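PDB 6R5W: Gp15 protein from Listeria phage PSA, which serves as the homotrimeric receptor binding protein of the phage and probably recognises the Listeria cell surface, this chain being its C-terminal part. Local coordinates for residues F113-A118 with Y166-E170; W120-A126 with A137-V143; T104-L110 with S144-I149; S59-L65 with L77-I82. All blocks are in the same frame, centred on the assembly; numbering follows the deposited sequence. Where two conformers were deposited one is given.

Contact 1 of 4, residues F113-A118 with Y166-E170; sequences FLAPDA and YLTKE. With CD (cadmium ion), chain I; CD (cadmium ion), chain G.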
loop_
_atom_site.group_PDB
_atom_site.type_symbol
_atom_site.label_atom_id
_atom_site.label_comp_id
_atom_site.label_asym_id
_atom_site.label_seq_id
_atom_site.Cartn_x
_atom_site.Cartn_y
_atom_site.Cartn_z
ATOM N N PHE A 113 12.716 13.125 11.715
ATOM C CA PHE A 113 11.472 12.403 11.503
ATOM C C PHE A 113 11.670 11.063 10.738
ATOM O O PHE A 113 10.703 10.267 10.631
ATOM C CB PHE A 113 10.417 13.248 10.765
ATOM C CG PHE A 113 10.687 13.454 9.272
ATOM C CD1 PHE A 113 11.552 14.411 8.827
ATOM C CD2 PHE A 113 10.038 12.678 8.331
ATOM C CE1 PHE A 113 11.776 14.614 7.486
ATOM C CE2 PHE A 113 10.282 12.861 6.986
ATOM C CZ PHE A 113 11.155 13.830 6.575
ATOM N N LEU A 114 12.871 10.793 10.221
ATOM C CA LEU A 114 13.167 9.494 9.616
ATOM C C LEU A 114 14.041 8.650 10.536
ATOM O O LEU A 114 14.723 7.751 10.083
ATOM C CB LEU A 114 13.821 9.683 8.254
ATOM C CG LEU A 114 12.900 10.374 7.242
ATOM C CD1 LEU A 114 13.632 10.414 5.904
ATOM C CD2 LEU A 114 11.545 9.663 7.110
ATOM N N ALA A 115 14.063 8.943 11.845
ATOM C CA ALA A 115 14.823 8.079 12.753
ATOM C C ALA A 115 14.261 6.655 12.727
ATOM O O ALA A 115 13.045 6.462 12.662
ATOM C CB ALA A 115 14.755 8.633 14.185
ATOM N N PRO A 116 15.109 5.626 12.799
ATOM C CA PRO A 116 14.608 4.245 12.719
ATOM C C PRO A 116 13.902 3.772 13.986
ATOM O O PRO A 116 14.238 4.209 15.092
ATOM C CB PRO A 116 15.883 3.417 12.480
ATOM C CG PRO A 116 16.960 4.237 13.088
ATOM C CD PRO A 116 16.570 5.702 12.848
ATOM N N ASP A 117 12.990 2.820 13.826
ATOM C CA ASP A 117 12.477 2.041 14.950
ATOM C C ASP A 117 13.557 1.035 15.322
ATOM O O ASP A 117 13.765 0.055 14.616
ATOM C CB ASP A 117 11.167 1.353 14.618
ATOM C CG ASP A 117 10.451 0.817 15.858
ATOM O OD1 ASP A 117 10.982 1.103 16.913
ATOM O OD2 ASP A 117 9.447 0.117 15.745
ATOM N N ALA A 118 14.306 1.319 16.390
ATOM C CA ALA A 118 15.434 0.500 16.831
ATOM C C ALA A 118 15.819 0.981 18.230
ATOM O O ALA A 118 15.587 2.144 18.578
ATOM C CB ALA A 118 16.661 0.639 15.903
ATOM N N TYR A 166 14.732 0.714 5.826
ATOM C CA TYR A 166 14.264 0.498 7.206
ATOM C C TYR A 166 12.931 1.220 7.425
ATOM O O TYR A 166 12.543 2.102 6.659
ATOM C CB TYR A 166 15.307 1.001 8.213
ATOM C CG TYR A 166 15.498 2.483 8.177
ATOM C CD1 TYR A 166 16.405 3.086 7.276
ATOM C CD2 TYR A 166 14.771 3.321 9.027
ATOM C CE1 TYR A 166 16.567 4.394 7.235
ATOM C CE2 TYR A 166 14.929 4.672 8.992
ATOM C CZ TYR A 166 15.852 5.240 8.083
ATOM O OH TYR A 166 16.017 6.594 7.979
ATOM N N LEU A 167 12.265 0.861 8.513
ATOM C CA LEU A 167 11.050 1.507 8.992
ATOM C C LEU A 167 11.300 2.443 10.182
ATOM O O LEU A 167 12.075 2.138 11.076
ATOM C CB LEU A 167 10.047 0.432 9.435
ATOM C CG LEU A 167 9.443 -0.406 8.315
ATOM C CD1 LEU A 167 8.878 -1.690 8.831
ATOM C CD2 LEU A 167 8.374 0.417 7.578
ATOM N N THR A 168 10.581 3.543 10.217
ATOM C CA THR A 168 10.549 4.482 11.336
ATOM C C THR A 168 9.563 4.038 12.436
ATOM O O THR A 168 8.882 3.010 12.362
ATOM C CB THR A 168 10.195 5.871 10.811
ATOM O OG1 THR A 168 8.854 5.782 10.356
ATOM C CG2 THR A 168 11.175 6.332 9.726
ATOM N N LYS A 169 9.552 4.813 13.535
ATOM C CA LYS A 169 8.644 4.536 14.659
ATOM C C LYS A 169 7.193 4.948 14.374
ATOM O O LYS A 169 6.888 5.715 13.455
ATOM C CB LYS A 169 9.154 5.251 15.919
ATOM C CG LYS A 169 10.466 4.696 16.410
ATOM C CD LYS A 169 10.937 5.487 17.702
ATOM C CE LYS A 169 11.211 4.598 18.855
ATOM N NZ LYS A 169 12.350 3.682 18.612
ATOM N N GLU A 170 6.299 4.426 15.209
ATOM C CA GLU A 170 4.867 4.660 15.159
ATOM C C GLU A 170 4.545 6.049 15.687
ATOM O O GLU A 170 4.404 6.253 16.899
ATOM C CB GLU A 170 4.192 3.601 16.010
ATOM C CG GLU A 170 2.850 3.341 15.551
ATOM C CD GLU A 170 2.916 2.712 14.278
ATOM O OE1 GLU A 170 3.426 1.555 14.226
ATOM O OE2 GLU A 170 2.463 3.379 13.289
HETATM CD CD CD I . 0.941 1.440 13.365
HETATM CD CD CD G . 8.947 0.232 18.050
HETATM O O HOH W 1 10.891 7.495 13.946
HETATM O O HOH W 2 13.619 -0.054 11.839
HETATM O O HOH W 3 15.304 4.774 19.248
HETATM O O HOH W 4 13.219 1.762 20.728
HETATM O O HOH W 5 7.566 2.415 17.399
HETATM O O HOH W 6 9.419 0.995 20.311
HETATM O O HOH W 7 10.142 -2.013 18.336
HETATM O O HOH W 8 6.818 -1.158 17.998
#

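Contact 2 of 4, residues W120-A126 with A137-V143; sequences WNKLYSA and ANIYLSV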
loop_
_atom_site.group_PDB
_atom_site.type_symbol
_atom_site.label_atom_id
_atom_site.label_comp_id
_atom_site.label_asym_id
_atom_site.label_seq_id
_atom_site.Cartn_x
_atom_site.Cartn_y
_atom_site.Cartn_z
ATOM N N TRP A 120 19.206 0.161 19.222
ATOM C CA TRP A 120 20.641 0.320 19.066
ATOM C C TRP A 120 20.903 0.348 17.557
ATOM O O TRP A 120 19.965 0.410 16.747
ATOM C CB TRP A 120 21.392 -0.836 19.781
ATOM C CG TRP A 120 22.870 -0.519 20.072
ATOM C CD1 TRP A 120 23.360 0.358 21.001
ATOM C CD2 TRP A 120 24.000 -1.137 19.468
ATOM N NE1 TRP A 120 24.743 0.361 20.966
ATOM C CE2 TRP A 120 25.158 -0.567 20.049
ATOM C CE3 TRP A 120 24.153 -2.116 18.460
ATOM C CZ2 TRP A 120 26.464 -0.943 19.662
ATOM C CZ3 TRP A 120 25.430 -2.483 18.078
ATOM C CH2 TRP A 120 26.589 -1.895 18.708
ATOM N N ASN A 121 22.164 0.333 17.184
ATOM C CA ASN A 121 22.500 0.377 15.757
ATOM C C ASN A 121 21.855 -0.762 15.001
ATOM O O ASN A 121 21.771 -1.868 15.487
ATOM C CB ASN A 121 24.006 0.282 15.563
ATOM C CG ASN A 121 24.700 1.427 16.167
ATOM O OD1 ASN A 121 24.514 2.536 15.768
ATOM N ND2 ASN A 121 25.507 1.161 17.180
ATOM N N LYS A 122 21.464 -0.502 13.747
ATOM C CA LYS A 122 21.120 -1.531 12.778
ATOM C C LYS A 122 22.309 -1.726 11.829
ATOM O O LYS A 122 22.965 -0.748 11.409
ATOM C CB LYS A 122 19.866 -1.100 12.019
ATOM C CG LYS A 122 18.597 -0.989 12.927
ATOM C CD LYS A 122 17.402 -0.301 12.217
ATOM C CE LYS A 122 16.917 -1.181 11.101
ATOM N NZ LYS A 122 16.328 -2.359 11.587
ATOM N N LEU A 123 22.557 -2.979 11.458
ATOM C CA LEU A 123 23.771 -3.361 10.738
ATOM C C LEU A 123 23.444 -3.762 9.303
ATOM O O LEU A 123 22.648 -4.674 9.086
ATOM C CB LEU A 123 24.477 -4.561 11.382
ATOM C CG LEU A 123 25.401 -4.280 12.562
ATOM C CD1 LEU A 123 24.917 -3.282 13.540
ATOM C CD2 LEU A 123 25.792 -5.663 13.227
ATOM N N TYR A 124 24.143 -3.172 8.352
ATOM C CA TYR A 124 23.926 -3.441 6.934
ATOM C C TYR A 124 25.207 -3.805 6.218
ATOM O O TYR A 124 26.243 -3.144 6.413
ATOM C CB TYR A 124 23.347 -2.190 6.261
ATOM C CG TYR A 124 21.954 -1.837 6.712
ATOM C CD1 TYR A 124 21.737 -1.032 7.825
ATOM C CD2 TYR A 124 20.830 -2.376 6.040
ATOM C CE1 TYR A 124 20.449 -0.704 8.220
ATOM C CE2 TYR A 124 19.542 -2.067 6.456
ATOM C CZ TYR A 124 19.358 -1.242 7.531
ATOM O OH TYR A 124 18.088 -0.921 7.977
ATOM N N SER A 125 25.104 -4.807 5.348
ATOM C CA SER A 125 26.166 -5.143 4.386
ATOM C C SER A 125 26.001 -4.269 3.142
ATOM O O SER A 125 24.905 -4.167 2.594
ATOM C CB SER A 125 26.067 -6.608 3.995
ATOM O OG SER A 125 27.039 -6.865 2.960
ATOM N N ALA A 126 27.070 -3.607 2.707
ATOM C CA ALA A 126 26.991 -2.689 1.561
ATOM C C ALA A 126 28.112 -3.040 0.575
ATOM O O ALA A 126 29.230 -3.503 0.947
ATOM C CB ALA A 126 27.129 -1.252 1.969
ATOM N N ALA A 137 31.429 -3.346 2.780
ATOM C CA ALA A 137 31.405 -2.502 3.971
ATOM C C ALA A 137 30.391 -3.040 4.970
ATOM O O ALA A 137 29.340 -3.594 4.610
ATOM C CB ALA A 137 31.101 -1.084 3.614
ATOM N N ASN A 138 30.731 -2.865 6.250
ATOM C CA ASN A 138 29.784 -2.997 7.350
ATOM C C ASN A 138 29.350 -1.588 7.753
ATOM O O ASN A 138 30.176 -0.791 8.241
ATOM C CB ASN A 138 30.416 -3.715 8.553
ATOM C CG ASN A 138 30.688 -5.174 8.277
ATOM O OD1 ASN A 138 29.986 -5.847 7.517
ATOM N ND2 ASN A 138 31.753 -5.705 8.925
ATOM N N ILE A 139 28.059 -1.276 7.588
ATOM C CA ILE A 139 27.534 0.055 7.834
ATOM C C ILE A 139 26.523 -0.040 8.979
ATOM O O ILE A 139 25.633 -0.890 8.957
ATOM C CB ILE A 139 26.880 0.677 6.569
ATOM C CG1 ILE A 139 27.909 0.730 5.448
ATOM C CG2 ILE A 139 26.303 2.015 6.913
ATOM C CD1 ILE A 139 27.381 1.474 4.159
ATOM N N TYR A 140 26.646 0.857 9.944
ATOM C CA TYR A 140 25.683 0.979 11.000
ATOM C C TYR A 140 24.734 2.128 10.759
ATOM O O TYR A 140 25.144 3.208 10.364
ATOM C CB TYR A 140 26.332 1.221 12.357
ATOM C CG TYR A 140 27.171 0.133 12.944
ATOM C CD1 TYR A 140 27.597 -0.946 12.230
ATOM C CD2 TYR A 140 27.590 0.251 14.285
ATOM C CE1 TYR A 140 28.431 -1.937 12.819
ATOM C CE2 TYR A 140 28.396 -0.715 14.870
ATOM C CZ TYR A 140 28.832 -1.759 14.143
ATOM O OH TYR A 140 29.646 -2.694 14.682
ATOM N N LEU A 141 23.446 1.896 10.985
ATOM C CA LEU A 141 22.466 2.980 11.000
ATOM C C LEU A 141 22.173 3.221 12.466
ATOM O O LEU A 141 21.611 2.327 13.097
ATOM C CB LEU A 141 21.181 2.580 10.265
ATOM C CG LEU A 141 20.109 3.631 10.243
ATOM C CD1 LEU A 141 20.546 4.870 9.429
ATOM C CD2 LEU A 141 18.733 3.150 9.722
ATOM N N SER A 142 22.495 4.408 12.978
ATOM C CA SER A 142 22.336 4.674 14.415
ATOM C C SER A 142 20.892 5.035 14.754
ATOM O O SER A 142 20.086 5.361 13.894
ATOM C CB SER A 142 23.274 5.819 14.846
ATOM O OG SER A 142 22.678 7.089 14.490
ATOM N N VAL A 143 20.564 5.032 16.059
ATOM C CA VAL A 143 19.255 5.389 16.490
ATOM C C VAL A 143 18.910 6.855 16.168
ATOM O O VAL A 143 17.729 7.192 16.094
ATOM C CB VAL A 143 19.028 5.131 18.006
ATOM C CG1 VAL A 143 19.132 3.647 18.290
ATOM C CG2 VAL A 143 19.981 5.928 18.838
HETATM O O HOH W 9 19.184 2.299 14.591
HETATM O O HOH W 10 22.610 3.783 17.725
#

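Contact 3 of 4, residues T104-L110 with S144-I149; sequences TGICATL and SADINI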
loop_
_atom_site.group_PDB
_atom_site.type_symbol
_atom_site.label_atom_id
_atom_site.label_comp_id
_atom_site.label_asym_id
_atom_site.label_seq_id
_atom_site.Cartn_x
_atom_site.Cartn_y
_atom_site.Cartn_z
ATOM N N THR A 104 35.752 6.378 6.623
ATOM C CA THR A 104 35.055 5.688 7.700
ATOM C C THR A 104 34.347 6.680 8.583
ATOM O O THR A 104 34.551 7.891 8.513
ATOM C CB THR A 104 36.049 4.897 8.563
ATOM O OG1 THR A 104 36.851 5.847 9.325
ATOM C CG2 THR A 104 36.934 4.102 7.719
ATOM N N GLY A 105 33.445 6.176 9.433
ATOM C CA GLY A 105 32.686 7.082 10.252
ATOM C C GLY A 105 31.393 7.530 9.623
ATOM O O GLY A 105 30.898 6.936 8.642
ATOM N N ILE A 106 30.827 8.587 10.202
ATOM C CA ILE A 106 29.520 9.088 9.791
ATOM C C ILE A 106 29.636 9.894 8.501
ATOM O O ILE A 106 30.270 10.955 8.463
ATOM C CB ILE A 106 28.872 9.928 10.890
ATOM C CG1 ILE A 106 28.529 9.013 12.116
ATOM C CG2 ILE A 106 27.586 10.570 10.406
ATOM C CD1 ILE A 106 28.101 9.783 13.376
ATOM N N CYS A 107 29.032 9.396 7.440
ATOM C CA CYS A 107 29.092 10.057 6.123
ATOM C C CYS A 107 27.874 10.922 5.826
ATOM O O CYS A 107 27.934 11.757 4.933
ATOM C CB CYS A 107 29.281 9.005 5.043
ATOM S SG CYS A 107 27.813 7.859 4.802
ATOM N N ALA A 108 26.789 10.784 6.576
ATOM C CA ALA A 108 25.547 11.496 6.398
ATOM C C ALA A 108 24.621 11.123 7.527
ATOM O O ALA A 108 24.805 10.078 8.177
ATOM C CB ALA A 108 24.861 11.133 5.051
ATOM N N THR A 109 23.660 12.002 7.778
ATOM C CA THR A 109 22.635 11.861 8.807
ATOM C C THR A 109 21.277 12.211 8.233
ATOM O O THR A 109 21.137 13.229 7.572
ATOM C CB THR A 109 22.900 12.807 10.036
ATOM O OG1 THR A 109 24.215 12.548 10.547
ATOM C CG2 THR A 109 21.883 12.586 11.094
ATOM N N LEU A 110 20.278 11.363 8.443
ATOM C CA LEU A 110 18.948 11.641 7.932
ATOM C C LEU A 110 18.199 12.551 8.900
ATOM O O LEU A 110 18.518 12.603 10.110
ATOM C CB LEU A 110 18.173 10.346 7.769
ATOM C CG LEU A 110 18.729 9.372 6.672
ATOM C CD1 LEU A 110 19.397 8.217 7.326
ATOM C CD2 LEU A 110 17.621 8.918 5.812
ATOM N N SER A 144 19.896 7.704 15.991
ATOM C CA SER A 144 19.662 9.077 15.589
ATOM C C SER A 144 19.778 9.217 14.078
ATOM O O SER A 144 19.863 10.336 13.560
ATOM C CB SER A 144 20.633 9.996 16.302
ATOM O OG SER A 144 21.978 9.623 16.123
ATOM N N ALA A 145 19.843 8.088 13.367
ATOM C CA ALA A 145 19.825 8.081 11.894
ATOM C C ALA A 145 21.120 8.590 11.267
ATOM O O ALA A 145 21.109 9.116 10.125
ATOM C CB ALA A 145 18.603 8.852 11.345
ATOM N N ASP A 146 22.239 8.423 11.944
ATOM C CA ASP A 146 23.542 8.557 11.319
ATOM C C ASP A 146 23.880 7.299 10.508
ATOM O O ASP A 146 23.657 6.150 10.961
ATOM C CB ASP A 146 24.638 8.750 12.377
ATOM C CG ASP A 146 24.386 9.934 13.247
ATOM O OD1 ASP A 146 24.333 11.047 12.701
ATOM O OD2 ASP A 146 24.155 9.702 14.471
ATOM N N ILE A 147 24.450 7.519 9.323
ATOM C CA ILE A 147 24.964 6.453 8.481
ATOM C C ILE A 147 26.454 6.349 8.764
ATOM O O ILE A 147 27.256 7.188 8.346
ATOM C CB ILE A 147 24.665 6.701 6.988
ATOM C CG1 ILE A 147 23.166 6.875 6.822
ATOM C CG2 ILE A 147 25.158 5.557 6.172
ATOM C CD1 ILE A 147 22.768 7.181 5.416
ATOM N N ASN A 148 26.824 5.338 9.550
ATOM C CA ASN A 148 28.174 5.193 10.102
ATOM C C ASN A 148 28.899 4.028 9.452
ATOM O O ASN A 148 28.609 2.851 9.755
ATOM C CB ASN A 148 28.012 4.958 11.608
ATOM C CG ASN A 148 29.322 4.874 12.379
ATOM O OD1 ASN A 148 30.390 5.074 11.854
ATOM N ND2 ASN A 148 29.210 4.379 13.593
ATOM N N ILE A 149 29.884 4.334 8.601
ATOM C CA ILE A 149 30.701 3.310 7.965
ATOM C C ILE A 149 31.758 2.804 8.956
ATOM O O ILE A 149 32.675 3.539 9.317
ATOM C CB ILE A 149 31.346 3.844 6.663
ATOM C CG1 ILE A 149 30.257 4.251 5.671
ATOM C CG2 ILE A 149 32.266 2.801 6.090
ATOM C CD1 ILE A 149 30.780 5.058 4.509
HETATM O O HOH W 11 18.367 12.494 12.677
#

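Contact 4 of 4, residues S59-L65 with L77-I82; sequences SVQSVTL and LIARYI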
loop_
_atom_site.group_PDB
_atom_site.type_symbol
_atom_site.label_atom_id
_atom_site.label_comp_id
_atom_site.label_asym_id
_atom_site.label_seq_id
_atom_site.Cartn_x
_atom_site.Cartn_y
_atom_site.Cartn_z
ATOM N N SER A 59 2.116 8.005 -2.092
ATOM C CA SER A 59 3.094 8.582 -2.988
ATOM C C SER A 59 4.478 8.685 -2.336
ATOM O O SER A 59 4.634 8.790 -1.105
ATOM C CB SER A 59 2.599 9.945 -3.462
ATOM O OG SER A 59 1.437 9.778 -4.297
ATOM N N VAL A 60 5.493 8.579 -3.185
ATOM C CA VAL A 60 6.876 8.571 -2.715
ATOM C C VAL A 60 7.362 9.986 -2.474
ATOM O O VAL A 60 7.308 10.840 -3.355
ATOM C CB VAL A 60 7.777 7.819 -3.692
ATOM C CG1 VAL A 60 9.216 7.896 -3.289
ATOM C CG2 VAL A 60 7.346 6.384 -3.896
ATOM N N GLN A 61 7.949 10.205 -1.301
ATOM C CA GLN A 61 8.561 11.461 -0.882
ATOM C C GLN A 61 10.087 11.336 -0.911
ATOM O O GLN A 61 10.626 10.240 -0.894
ATOM C CB GLN A 61 8.116 11.802 0.553
ATOM C CG GLN A 61 6.671 11.476 1.001
ATOM C CD GLN A 61 5.704 12.538 0.579
ATOM O OE1 GLN A 61 4.780 12.275 -0.209
ATOM N NE2 GLN A 61 5.882 13.742 1.127
ATOM N N SER A 62 10.815 12.465 -0.985
ATOM C CA SER A 62 12.264 12.404 -0.995
ATOM C C SER A 62 12.882 13.554 -0.204
ATOM O O SER A 62 12.283 14.630 -0.104
ATOM C CB SER A 62 12.840 12.409 -2.435
ATOM O OG SER A 62 12.776 13.699 -2.936
ATOM N N VAL A 63 14.068 13.309 0.348
ATOM C CA VAL A 63 14.917 14.355 0.925
ATOM C C VAL A 63 16.345 14.120 0.490
ATOM O O VAL A 63 16.785 12.975 0.365
ATOM C CB VAL A 63 14.894 14.431 2.492
ATOM C CG1 VAL A 63 13.589 14.783 2.968
ATOM C CG2 VAL A 63 15.416 13.096 3.108
ATOM N N THR A 64 17.102 15.210 0.243
ATOM C CA THR A 64 18.506 15.100 -0.085
ATOM C C THR A 64 19.379 15.147 1.167
ATOM O O THR A 64 19.089 15.912 2.079
ATOM C CB THR A 64 18.945 16.251 -1.008
ATOM O OG1 THR A 64 18.326 16.120 -2.268
ATOM C CG2 THR A 64 20.433 16.230 -1.193
ATOM N N LEU A 65 20.393 14.296 1.227
ATOM C CA LEU A 65 21.297 14.226 2.362
ATOM C C LEU A 65 22.629 14.878 2.005
ATOM O O LEU A 65 23.226 14.575 0.951
ATOM C CB LEU A 65 21.572 12.763 2.767
ATOM C CG LEU A 65 20.355 11.875 2.979
ATOM C CD1 LEU A 65 20.885 10.488 3.417
ATOM C CD2 LEU A 65 19.384 12.419 3.964
ATOM N N LEU A 77 23.030 12.019 -2.597
ATOM C CA LEU A 77 22.532 11.192 -1.490
ATOM C C LEU A 77 21.076 11.537 -1.299
ATOM O O LEU A 77 20.754 12.667 -0.953
ATOM C CB LEU A 77 23.342 11.443 -0.218
ATOM C CG LEU A 77 24.827 11.294 -0.485
ATOM C CD1 LEU A 77 25.626 11.494 0.887
ATOM C CD2 LEU A 77 25.265 10.003 -1.044
ATOM N N ILE A 78 20.187 10.581 -1.601
ATOM C CA ILE A 78 18.754 10.821 -1.540
ATOM C C ILE A 78 18.095 9.733 -0.714
ATOM O O ILE A 78 18.344 8.547 -0.919
ATOM C CB ILE A 78 18.140 10.911 -2.962
ATOM C CG1 ILE A 78 18.825 12.078 -3.702
ATOM C CG2 ILE A 78 16.639 11.115 -2.867
ATOM C CD1 ILE A 78 18.540 12.141 -5.184
ATOM N N ALA A 79 17.286 10.136 0.215
ATOM C CA ALA A 79 16.413 9.218 0.941
ATOM C C ALA A 79 14.990 9.354 0.431
ATOM O O ALA A 79 14.369 10.419 0.536
ATOM C CB ALA A 79 16.476 9.491 2.450
ATOM N N ARG A 80 14.444 8.256 -0.076
ATOM C CA ARG A 80 13.063 8.235 -0.532
ATOM C C ARG A 80 12.240 7.479 0.480
ATOM O O ARG A 80 12.733 6.526 1.100
ATOM C CB ARG A 80 12.952 7.566 -1.888
ATOM C CG ARG A 80 13.743 8.335 -2.938
ATOM C CD ARG A 80 13.639 7.744 -4.345
ATOM N NE ARG A 80 14.443 8.582 -5.310
ATOM C CZ ARG A 80 15.709 8.355 -5.630
ATOM N NH1 ARG A 80 16.423 7.345 -5.093
ATOM N NH2 ARG A 80 16.319 9.116 -6.512
ATOM N N TYR A 81 11.022 7.929 0.700
ATOM C CA TYR A 81 10.236 7.302 1.767
ATOM C C TYR A 81 8.747 7.297 1.465
ATOM O O TYR A 81 8.224 8.153 0.733
ATOM C CB TYR A 81 10.503 7.965 3.109
ATOM C CG TYR A 81 10.212 9.454 3.186
ATOM C CD1 TYR A 81 11.171 10.418 2.751
ATOM C CD2 TYR A 81 9.024 9.905 3.720
ATOM C CE1 TYR A 81 10.897 11.784 2.856
ATOM C CE2 TYR A 81 8.757 11.292 3.861
ATOM C CZ TYR A 81 9.679 12.200 3.402
ATOM O OH TYR A 81 9.378 13.546 3.494
ATOM N N ILE A 82 8.084 6.306 2.025
ATOM C CA ILE A 82 6.683 6.036 1.750
ATOM C C ILE A 82 5.932 5.887 3.062
ATOM O O ILE A 82 6.355 5.114 3.923
ATOM C CB ILE A 82 6.523 4.751 0.936
ATOM C CG1 ILE A 82 7.343 4.787 -0.343
ATOM C CG2 ILE A 82 5.025 4.514 0.561
ATOM C CD1 ILE A 82 7.429 3.349 -1.108
HETATM O O HOH W 12 10.551 15.466 2.051
HETATM O O HOH W 13 24.041 14.670 -1.640
#

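Contact 1 of 4, residues F113-A118 with Y166-E170
Two strong hydrogen bonds tie the loop 113-118 to the end of strand 159-167. Tyr166 OH donates to Leu114 O at 2.7 Å, a polar tip that lets a large ring lie buried while satisfying a carbonyl of a loop without regular partners; Asp117 N donates to Leu167 O at 3.0 Å and is almost linear. Waters extend this network: one joins Ala115 O to Lys169 N, another Asp117 O to Leu167 O. Apolar contact is centred on Pro116, whose rigid ring suits the extended backbone here. Pro116 CB lies 3.6 Å from Tyr166 CD2, while Thr168 CG2 approaches Leu114 CA at 3.7 Å. The loop joins the two outermost strands of one four-stranded antiparallel sheet of the C-terminal beta domain, 105-109 and 122-127, and here it is stitched to strand 159-167, an outermost strand of the other sheet. Charged groups gather at the far end of the contact. Lys169 NZ forms a salt bridge with Asp117 OD1, weak as a hydrogen bond at 3.4 Å, and Arg87 binds Asp117 OD2. The same carboxylate chelates a cadmium ion through both oxygens, with four waters around the metal; Glu170 OE1 and OE2 hold a second cadmium.

Contact 2 of 4, residues W120-A126 with A137-V143
Trp120 comes before the strand proper, and its CH2 reaches Tyr140 CE2 at 4.4 Å, a loose apolar touch at the exposed end. Asn121 continues the approach with OD1 3.3 Å from Ser142 CA; a water links that OD1 to Val143 N, a role suited to an amide side chain where regular pairing has stopped. At Lys122 the antiparallel ladder begins: its N and O bond Leu141 O and N at 2.9 and 2.7 Å, and its amine makes a salt bridge with Asp162 of the second subunit. Leu123, in a non-hydrogen-bonded pair with Tyr140, lays CD1 over that ring, a CH-pi contact 3.9 Å from its centroid. Tyr124 N and O pair with Ile139 O and N at 2.8 and 2.9 Å, while its hydroxyl bonds Ile165 O. Ser125, small and polar, meets Ser125 of both other subunits through OG. Ala126 closes the hydrogen-bonded run with Ala137, and its short side chain lets Ile139 CD1 come within 3.5 Å of CB. This beta hairpin forms one side of its four-stranded sheet: strand 122-127 is outermost within the chain, strand 136-141 pairs on its other side with strand 146-152, and Lys122, Tyr124 and Leu141 pack on Tyr166 of strand 159-167.

Contact 3 of 4, residues T104-L110 with S144-I149
Ile147 lays its side chain against those of Cys107 and Leu110, CG2 lying 3.8 Å from Cys107 SG and CD1 4.0 Å from Leu110 CD1. Strands 105-109 and 146-152 are antiparallel neighbours in a four-stranded sheet of the beta domain, 105-109 being one of its outermost strands within the chain. Ile147 and Ile149 are directed into the interior, where Leu161 and Ile164 of strand 159-167 and Val96 of strand 87-97 receive them, so branched aliphatic residues suit both places. Backbone bonds begin at Gly105, whose N and O pair with Ile149 O and N at 2.7 and 2.8 Å; its backbone angles would press a side chain against the preceding carbonyl, which calls for glycine. A beta bulge then interrupts the ladder: Cys107 N bonds Ile147 O at 3.0 Å, but Ile147 N turns to Ala108 O at 2.8 Å, so two residues stand opposite one. Farther along, Leu110 N meets Ala145 O at 2.9 Å. Ala145 has a positive phi, tolerable for a residue without a branched CB. On the more open face, Thr109 OG1 donates to Asp146 OD1 at 2.6 Å, and Asp146 OD2 accepts from Ser144 OG at 2.7 Å.

Contact 4 of 4, residues S59-L65 with L77-I82
Leu77 receives Leu65 N on its O at 2.7 Å, and a water joins its N to Leu65 O; the CB atoms of the two leucines stand 3.7 Å apart, apolar side chains suited to a buried end. Ile78 turns to the other face, its CG2 4.0 Å from Ser62 CB, while its carbonyl reaches across to Ser93. Ala79 has both backbone groups engaged, N to Val63 O and O to Val63 N at 2.9 Å each, and its small CB fits 3.8 Å from Val63 CG2 with Leu110 also packing on it. These pairs make up the antiparallel hairpin of strands 61-65 and 72-84, which opens the sheet of strands 61-65, 72-84, 87-97 and 159-167 just after the long helix 36-57. Arg80 runs an extended chain along the face of Ile78, its CB 4.0 Å from Val60 CG1, and packs on Asp117 of the third subunit. Tyr81 bonds Gln61 through N to O at 2.8 Å and O to N at 2.9 Å; its ring takes Gln61 CB over one face, a CH-pi contact 3.4 Å from the centroid, and meets Phe88 and Phe113 edge-to-face. Ile82 sets CG1 3.9 Å from Val60 CG2, beside Phe84 of the third subunit.

Along the chain contact 4 comes first and closes before the others open; contact 2 is nested within the loops closed by contacts 1 and 3, which cross one another. Contacts 2 and 3, with centres 9 Å apart, share one four-stranded antiparallel sheet, where strands 136-141 and 146-152 are neighbours. Contact 4 builds an edge of the other sheet, and contact 1 reaches that sheet's far strand, 159-167. Leu110 of contact 3 touches Leu65 and Ala79 of contact 4, while Tyr166 packs on Leu141, so the sheets meet through an apolar core. Contacts 1, 2 and 4 also touch neighbouring subunits, tying this globular domain into the trimer at the end of the helical stalk.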